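Local coordinates for protein peptidoglycan N-acetylglucosamine deacetylase (Bacillus cereus, PDB 4L1G) that catalyses the zinc-dependent removal of acetyl groups from N-acetylglucosamine residues of peptidoglycan, and also acts on soluble chitin substrates and N-acetylchitooligomers, at residues Asn130-His135 against Arg147-Lys152; Asn137-Asn142 against Glu174-Gln179. All coordinates share one frame; numbering follows the deposited sequence.

Contact 1 of 2, residues Asn130-His135 against Arg147-Lys152; sequences NHTYSH and RNQIIK
Two successive backbone N-H groups of the loop close on one side-chain oxygen of the helix: Gln149 OE1 accepts from Tyr133 N at 2.9 Å and from Ser134 N at 3.0 Å. The bond from Ser134 is the straighter, 165° at the hydrogen, and lies in the carbonyl plane on a lone pair, whereas Tyr133 N stands tilted from that plane. On the other branch of the same amide, Gln149 NE2 donates to Ser134 OG at 3.1 Å, nearly in the amide plane, and its second hydrogen bond goes to Glu145 on the same helix. Glutamine suits the place because it offers an acceptor and a donor side by side, and three bonds to the loop fix the flip of the amide. Its chain bends at chi2 (-81°), which carries CD toward the loop.

The loop gripped here carries the His-x-x-x-His zinc motif of NodB-type polysaccharide deacetylases: His131 and His135 bind the zinc, and their side chains leave on the side away from the helix. Just before the first histidine, at the end of strand 127-130, Asn130 closes an Asx turn, OD1 accepting from Thr132 N, while ND2 reaches across to Ile150 O at 2.9 Å and also bonds Glu154. An asparagine can thus brace the turn and the helix at once. Beside it Thr132 CG2 meets Ile150 CD1 at 4.1 Å.

Farther along the helix, Lys152 lays CE over one face of the Tyr133 ring, 3.8 Å from the centroid, a CH-pi contact. Lys152 NZ stands over the same Tyr133 ring in a cation-pi interaction, 4.3 Å from the centroid. Tyr133 OH bonds Glu112, and a water links this hydroxyl weakly to Lys152 NZ.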
loop_
_atom_site.group_PDB
_atom_site.type_symbol
_atom_site.label_atom_id
_atom_site.label_comp_id
_atom_site.label_asym_id
_atom_site.label_seq_id
_atom_site.Cartn_x
_atom_site.Cartn_y
_atom_site.Cartn_z
ATOM N N ASN A 130 0.438 -7.123 -2.703
ATOM C CA ASN A 130 -0.428 -7.626 -3.766
ATOM C C ASN A 130 -1.722 -6.814 -3.850
ATOM O O ASN A 130 -2.497 -6.778 -2.900
ATOM C CB ASN A 130 -0.733 -9.108 -3.508
ATOM C CG ASN A 130 -1.445 -9.786 -4.671
ATOM O OD1 ASN A 130 -2.254 -9.178 -5.372
ATOM N ND2 ASN A 130 -1.149 -11.066 -4.870
ATOM N N HIS A 131 -1.963 -6.179 -4.994
ATOM C CA HIS A 131 -3.147 -5.336 -5.164
ATOM C C HIS A 131 -4.132 -5.905 -6.191
ATOM O O HIS A 131 -4.905 -5.159 -6.794
ATOM C CB HIS A 131 -2.724 -3.922 -5.571
ATOM C CG HIS A 131 -3.745 -2.870 -5.268
ATOM N ND1 HIS A 131 -4.387 -2.782 -4.051
ATOM C CD2 HIS A 131 -4.228 -1.853 -6.021
ATOM C CE1 HIS A 131 -5.224 -1.761 -4.069
ATOM N NE2 HIS A 131 -5.149 -1.181 -5.252
ATOM N N THR A 132 -4.109 -7.229 -6.351
ATOM C CA THR A 132 -4.825 -7.959 -7.412
ATOM C C THR A 132 -4.249 -7.687 -8.799
ATOM O O THR A 132 -3.356 -6.856 -8.965
ATOM C CB THR A 132 -6.362 -7.710 -7.452
ATOM O OG1 THR A 132 -6.637 -6.463 -8.105
ATOM C CG2 THR A 132 -6.971 -7.726 -6.054
ATOM N N TYR A 133 -4.776 -8.399 -9.791
ATOM C CA TYR A 133 -4.257 -8.326 -11.149
ATOM C C TYR A 133 -4.827 -7.162 -11.953
ATOM O O TYR A 133 -4.076 -6.358 -12.498
ATOM C CB TYR A 133 -4.502 -9.644 -11.890
ATOM C CG TYR A 133 -3.959 -9.649 -13.299
ATOM C CD1 TYR A 133 -2.605 -9.842 -13.541
ATOM C CD2 TYR A 133 -4.800 -9.455 -14.391
ATOM C CE1 TYR A 133 -2.102 -9.843 -14.830
ATOM C CE2 TYR A 133 -4.305 -9.456 -15.683
ATOM C CZ TYR A 133 -2.956 -9.649 -15.894
ATOM O OH TYR A 133 -2.457 -9.650 -17.176
ATOM N N SER A 134 -6.150 -7.073 -12.031
ATOM C CA SER A 134 -6.782 -6.064 -12.880
ATOM C C SER A 134 -7.714 -5.122 -12.121
ATOM O O SER A 134 -8.611 -4.520 -12.714
ATOM C CB SER A 134 -7.528 -6.727 -14.043
ATOM O OG SER A 134 -8.499 -7.642 -13.568
ATOM N N HIS A 135 -7.498 -5.005 -10.814
ATOM C CA HIS A 135 -8.233 -4.054 -9.981
ATOM C C HIS A 135 -9.762 -4.186 -10.050
ATOM O O HIS A 135 -10.456 -3.194 -10.277
ATOM C CB HIS A 135 -7.824 -2.625 -10.364
ATOM C CG HIS A 135 -8.032 -1.616 -9.279
ATOM N ND1 HIS A 135 -9.188 -0.875 -9.162
ATOM C CD2 HIS A 135 -7.221 -1.210 -8.273
ATOM C CE1 HIS A 135 -9.085 -0.063 -8.124
ATOM N NE2 HIS A 135 -7.901 -0.247 -7.568
ATOM N N ARG A 147 -9.454 -15.650 -5.978
ATOM C CA ARG A 147 -8.230 -16.415 -5.779
ATOM C C ARG A 147 -7.312 -16.336 -6.995
ATOM O O ARG A 147 -6.092 -16.253 -6.853
ATOM C CB ARG A 147 -8.559 -17.865 -5.421
ATOM C CG ARG A 147 -9.237 -17.991 -4.066
ATOM C CD ARG A 147 -9.796 -19.379 -3.815
ATOM N NE ARG A 147 -10.479 -19.442 -2.523
ATOM C CZ ARG A 147 -11.171 -20.491 -2.089
ATOM N NH1 ARG A 147 -11.281 -21.576 -2.843
ATOM N NH2 ARG A 147 -11.759 -20.454 -0.900
ATOM N N ASN A 148 -7.905 -16.342 -8.184
ATOM C CA ASN A 148 -7.142 -16.183 -9.417
ATOM C C ASN A 148 -6.446 -14.824 -9.487
ATOM O O ASN A 148 -5.285 -14.737 -9.880
ATOM C CB ASN A 148 -8.046 -16.371 -10.637
ATOM C CG ASN A 148 -7.263 -16.458 -11.934
ATOM O OD1 ASN A 148 -6.198 -17.073 -11.989
ATOM N ND2 ASN A 148 -7.787 -15.836 -12.985
ATOM N N GLN A 149 -7.165 -13.770 -9.105
ATOM C CA GLN A 149 -6.614 -12.416 -9.088
ATOM C C GLN A 149 -5.387 -12.330 -8.188
ATOM O O GLN A 149 -4.361 -11.761 -8.567
ATOM C CB GLN A 149 -7.668 -11.408 -8.615
ATOM C CG GLN A 149 -8.763 -11.104 -9.630
ATOM C CD GLN A 149 -8.338 -10.090 -10.676
ATOM O OE1 GLN A 149 -7.454 -9.267 -10.438
ATOM N NE2 GLN A 149 -8.970 -10.144 -11.843
ATOM N N ILE A 150 -5.498 -12.904 -6.995
ATOM C CA ILE A 150 -4.413 -12.877 -6.024
ATOM C C ILE A 150 -3.226 -13.729 -6.467
ATOM O O ILE A 150 -2.090 -13.256 -6.485
ATOM C CB ILE A 150 -4.888 -13.359 -4.641
ATOM C CG1 ILE A 150 -6.011 -12.457 -4.124
ATOM C CG2 ILE A 150 -3.730 -13.384 -3.659
ATOM C CD1 ILE A 150 -5.618 -10.999 -4.013
ATOM N N ILE A 151 -3.496 -14.981 -6.825
ATOM C CA ILE A 151 -2.439 -15.937 -7.152
ATOM C C ILE A 151 -1.649 -15.549 -8.404
ATOM O O ILE A 151 -0.419 -15.613 -8.414
ATOM C CB ILE A 151 -3.000 -17.371 -7.289
ATOM C CG1 ILE A 151 -3.522 -17.868 -5.937
ATOM C CG2 ILE A 151 -1.936 -18.322 -7.820
ATOM C CD1 ILE A 151 -4.211 -19.220 -6.007
ATOM N N LYS A 152 -2.357 -15.142 -9.454
ATOM C CA LYS A 152 -1.710 -14.681 -10.676
ATOM C C LYS A 152 -0.790 -13.493 -10.400
ATOM O O LYS A 152 0.313 -13.412 -10.937
ATOM C CB LYS A 152 -2.756 -14.315 -11.732
ATOM C CG LYS A 152 -2.170 -13.763 -13.021
ATOM C CD LYS A 152 -3.115 -13.961 -14.199
ATOM C CE LYS A 152 -4.436 -13.246 -13.996
ATOM N NZ LYS A 152 -5.321 -13.433 -15.182
HETATM O O HOH W 1 -3.893 -12.305 -17.961
#

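Contact 2 of 2, residues Asn137-Asn142 against Glu174-Gln179; sequences NLAKVN and EILENQ
Gln179 NE2 makes the direct hydrogen bond of this contact, reaching Leu138 O at 2.7 Å and nearly straight, 168° at the hydrogen. The acceptor lies in the plane of the Gln179 amide, although NE2 itself stands above the carbonyl plane of Leu138. With its chain extended beyond CG (chi2 171°), the glutamine reaches from its helix to the loop, and OE1 accepts from Leu176 N, the N-cap residue of its own helix. One amide therefore serves both the loop and the start of the helix. Within the loop, Asn137 closes an Asx turn, OD1 accepting from Ala139 N.

Water supplies further links. One molecule joins Leu138 N to Glu174 O, at 2.9 and 2.6 Å; another joins Val141 O to Gln179 NE2. A third is held by Asn137 ND2 and more weakly by Glu174 OE2.

Packing fills in between these polar links. Asn137 OD1 rests against Glu174 CB at 3.3 Å. The small Ala139 lets the chains come close, its CB near Glu174 OE1 and 4.2 Å from Leu176 CD2. On the more buried side Leu138 and Ile175 run alongside each other in the same direction, with Leu138 CD1 4.1 Å from Ile175 CD1, a place suited to branched apolar chains.

Leu138 and Ile175 both also touch Pro170, and Ile175 packs on Trp58 of helix 55-61. Leu138 and Val141 lean on Tyr146 of helix 143-161. The contact joins a turn of the loop that runs from strand 127-130 to helix 143-161, the latter N-capped by Asn142, to the start of helix 177-185.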
loop_
_atom_site.group_PDB
_atom_site.type_symbol
_atom_site.label_atom_id
_atom_site.label_comp_id
_atom_site.label_asym_id
_atom_site.label_seq_id
_atom_site.Cartn_x
_atom_site.Cartn_y
_atom_site.Cartn_z
ATOM N N ASN A 137 -13.627 -4.947 -8.395
ATOM C CA ASN A 137 -14.316 -4.857 -7.116
ATOM C C ASN A 137 -14.543 -6.264 -6.583
ATOM O O ASN A 137 -15.451 -6.963 -7.033
ATOM C CB ASN A 137 -15.652 -4.131 -7.284
ATOM C CG ASN A 137 -16.366 -3.883 -5.963
ATOM O OD1 ASN A 137 -16.080 -4.522 -4.952
ATOM N ND2 ASN A 137 -17.314 -2.953 -5.975
ATOM N N LEU A 138 -13.722 -6.668 -5.618
ATOM C CA LEU A 138 -13.747 -8.033 -5.098
ATOM C C LEU A 138 -15.080 -8.429 -4.468
ATOM O O LEU A 138 -15.399 -9.616 -4.371
ATOM C CB LEU A 138 -12.608 -8.250 -4.101
ATOM C CG LEU A 138 -11.212 -8.216 -4.722
ATOM C CD1 LEU A 138 -10.148 -8.475 -3.667
ATOM C CD2 LEU A 138 -11.113 -9.224 -5.862
ATOM N N ALA A 139 -15.861 -7.438 -4.048
ATOM C CA ALA A 139 -17.165 -7.705 -3.455
ATOM C C ALA A 139 -18.143 -8.264 -4.487
ATOM O O ALA A 139 -19.200 -8.784 -4.132
ATOM C CB ALA A 139 -17.728 -6.443 -2.817
ATOM N N LYS A 140 -17.784 -8.159 -5.763
ATOM C CA LYS A 140 -18.668 -8.586 -6.841
ATOM C C LYS A 140 -18.205 -9.860 -7.549
ATOM O O LYS A 140 -18.909 -10.378 -8.415
ATOM C CB LYS A 140 -18.850 -7.456 -7.859
ATOM C CG LYS A 140 -19.547 -6.233 -7.291
ATOM C CD LYS A 140 -19.730 -5.154 -8.345
ATOM C CE LYS A 140 -20.540 -3.991 -7.791
ATOM N NZ LYS A 140 -20.674 -2.885 -8.777
ATOM N N VAL A 141 -17.031 -10.366 -7.183
ATOM C CA VAL A 141 -16.491 -11.560 -7.828
ATOM C C VAL A 141 -16.732 -12.819 -7.000
ATOM O O VAL A 141 -16.942 -12.743 -5.790
ATOM C CB VAL A 141 -14.977 -11.430 -8.109
ATOM C CG1 VAL A 141 -14.685 -10.147 -8.872
ATOM C CG2 VAL A 141 -14.183 -11.484 -6.812
ATOM N N ASN A 142 -16.708 -13.976 -7.658
ATOM C CA ASN A 142 -16.776 -15.245 -6.943
ATOM C C ASN A 142 -15.396 -15.672 -6.450
ATOM O O ASN A 142 -14.388 -15.070 -6.819
ATOM C CB ASN A 142 -17.448 -16.340 -7.787
ATOM C CG ASN A 142 -16.785 -16.542 -9.145
ATOM O OD1 ASN A 142 -15.564 -16.631 -9.253
ATOM N ND2 ASN A 142 -17.600 -16.625 -10.188
ATOM N N GLU A 174 -12.728 -3.005 -0.790
ATOM C CA GLU A 174 -13.832 -3.961 -0.782
ATOM C C GLU A 174 -13.344 -5.398 -0.629
ATOM O O GLU A 174 -12.611 -5.905 -1.478
ATOM C CB GLU A 174 -14.648 -3.834 -2.070
ATOM C CG GLU A 174 -15.282 -2.470 -2.287
ATOM C CD GLU A 174 -16.644 -2.352 -1.635
ATOM O OE1 GLU A 174 -17.029 -3.269 -0.875
ATOM O OE2 GLU A 174 -17.337 -1.344 -1.890
ATOM N N ILE A 175 -13.760 -6.053 0.450
ATOM C CA ILE A 175 -13.403 -7.449 0.692
ATOM C C ILE A 175 -14.556 -8.192 1.379
ATOM O O ILE A 175 -15.278 -7.615 2.193
ATOM C CB ILE A 175 -12.096 -7.565 1.528
ATOM C CG1 ILE A 175 -11.543 -8.990 1.494
ATOM C CG2 ILE A 175 -12.307 -7.094 2.958
ATOM C CD1 ILE A 175 -10.618 -9.249 0.334
ATOM N N LEU A 176 -14.744 -9.461 1.029
ATOM C CA LEU A 176 -15.763 -10.292 1.668
ATOM C C LEU A 176 -15.125 -11.142 2.762
ATOM O O LEU A 176 -13.914 -11.363 2.750
ATOM C CB LEU A 176 -16.456 -11.189 0.641
ATOM C CG LEU A 176 -17.223 -10.490 -0.483
ATOM C CD1 LEU A 176 -17.901 -11.515 -1.385
ATOM C CD2 LEU A 176 -18.240 -9.506 0.078
ATOM N N GLU A 177 -15.934 -11.617 3.703
ATOM C CA GLU A 177 -15.403 -12.365 4.840
ATOM C C GLU A 177 -14.721 -13.671 4.430
ATOM O O GLU A 177 -13.653 -14.003 4.942
ATOM C CB GLU A 177 -16.487 -12.637 5.888
ATOM C CG GLU A 177 -15.949 -13.312 7.141
ATOM C CD GLU A 177 -16.969 -13.400 8.262
ATOM O OE1 GLU A 177 -18.024 -12.737 8.172
ATOM O OE2 GLU A 177 -16.709 -14.132 9.242
ATOM N N ASN A 178 -15.338 -14.404 3.509
ATOM C CA ASN A 178 -14.764 -15.658 3.030
ATOM C C ASN A 178 -13.464 -15.440 2.271
ATOM O O ASN A 178 -12.566 -16.282 2.301
ATOM C CB ASN A 178 -15.767 -16.422 2.164
ATOM C CG ASN A 178 -16.855 -17.085 2.985
ATOM O OD1 ASN A 178 -16.647 -17.418 4.153
ATOM N ND2 ASN A 178 -18.021 -17.279 2.380
ATOM N N GLN A 179 -13.371 -14.303 1.591
ATOM C CA GLN A 179 -12.149 -13.927 0.898
ATOM C C GLN A 179 -11.059 -13.640 1.916
ATOM O O GLN A 179 -9.910 -14.049 1.750
ATOM C CB GLN A 179 -12.395 -12.694 0.029
ATOM C CG GLN A 179 -13.398 -12.917 -1.093
ATOM C CD GLN A 179 -13.770 -11.626 -1.798
ATOM O OE1 GLN A 179 -13.544 -10.537 -1.276
ATOM N NE2 GLN A 179 -14.343 -11.744 -2.991
HETATM O O HOH W 2 -19.662 -2.641 -3.964
HETATM O O HOH W 3 -11.951 -5.130 -3.912
HETATM O O HOH W 4 -15.639 -14.268 -3.733
#

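In the fold
The segments alternate along the chain: 130-135, 137-142, 147-152, then 174-179. Contact 1 folds the loop after strand 127-130 back on helix 143-161, while contact 2 ties the next turn of that loop to the beginning of helix 177-185. Their centres lie about 12 Å apart, on the same side of the chain's centre, and they meet where Thr132 CG2 packs on Leu138 CD1 at 4.0 Å. All four segments fall within the NodB homology range of this TIM-barrel-like deacetylase. The connection from strand 127-130 to helix 143-161 is thus held against two helices, and the zinc ligands His131 and His135 lie on it.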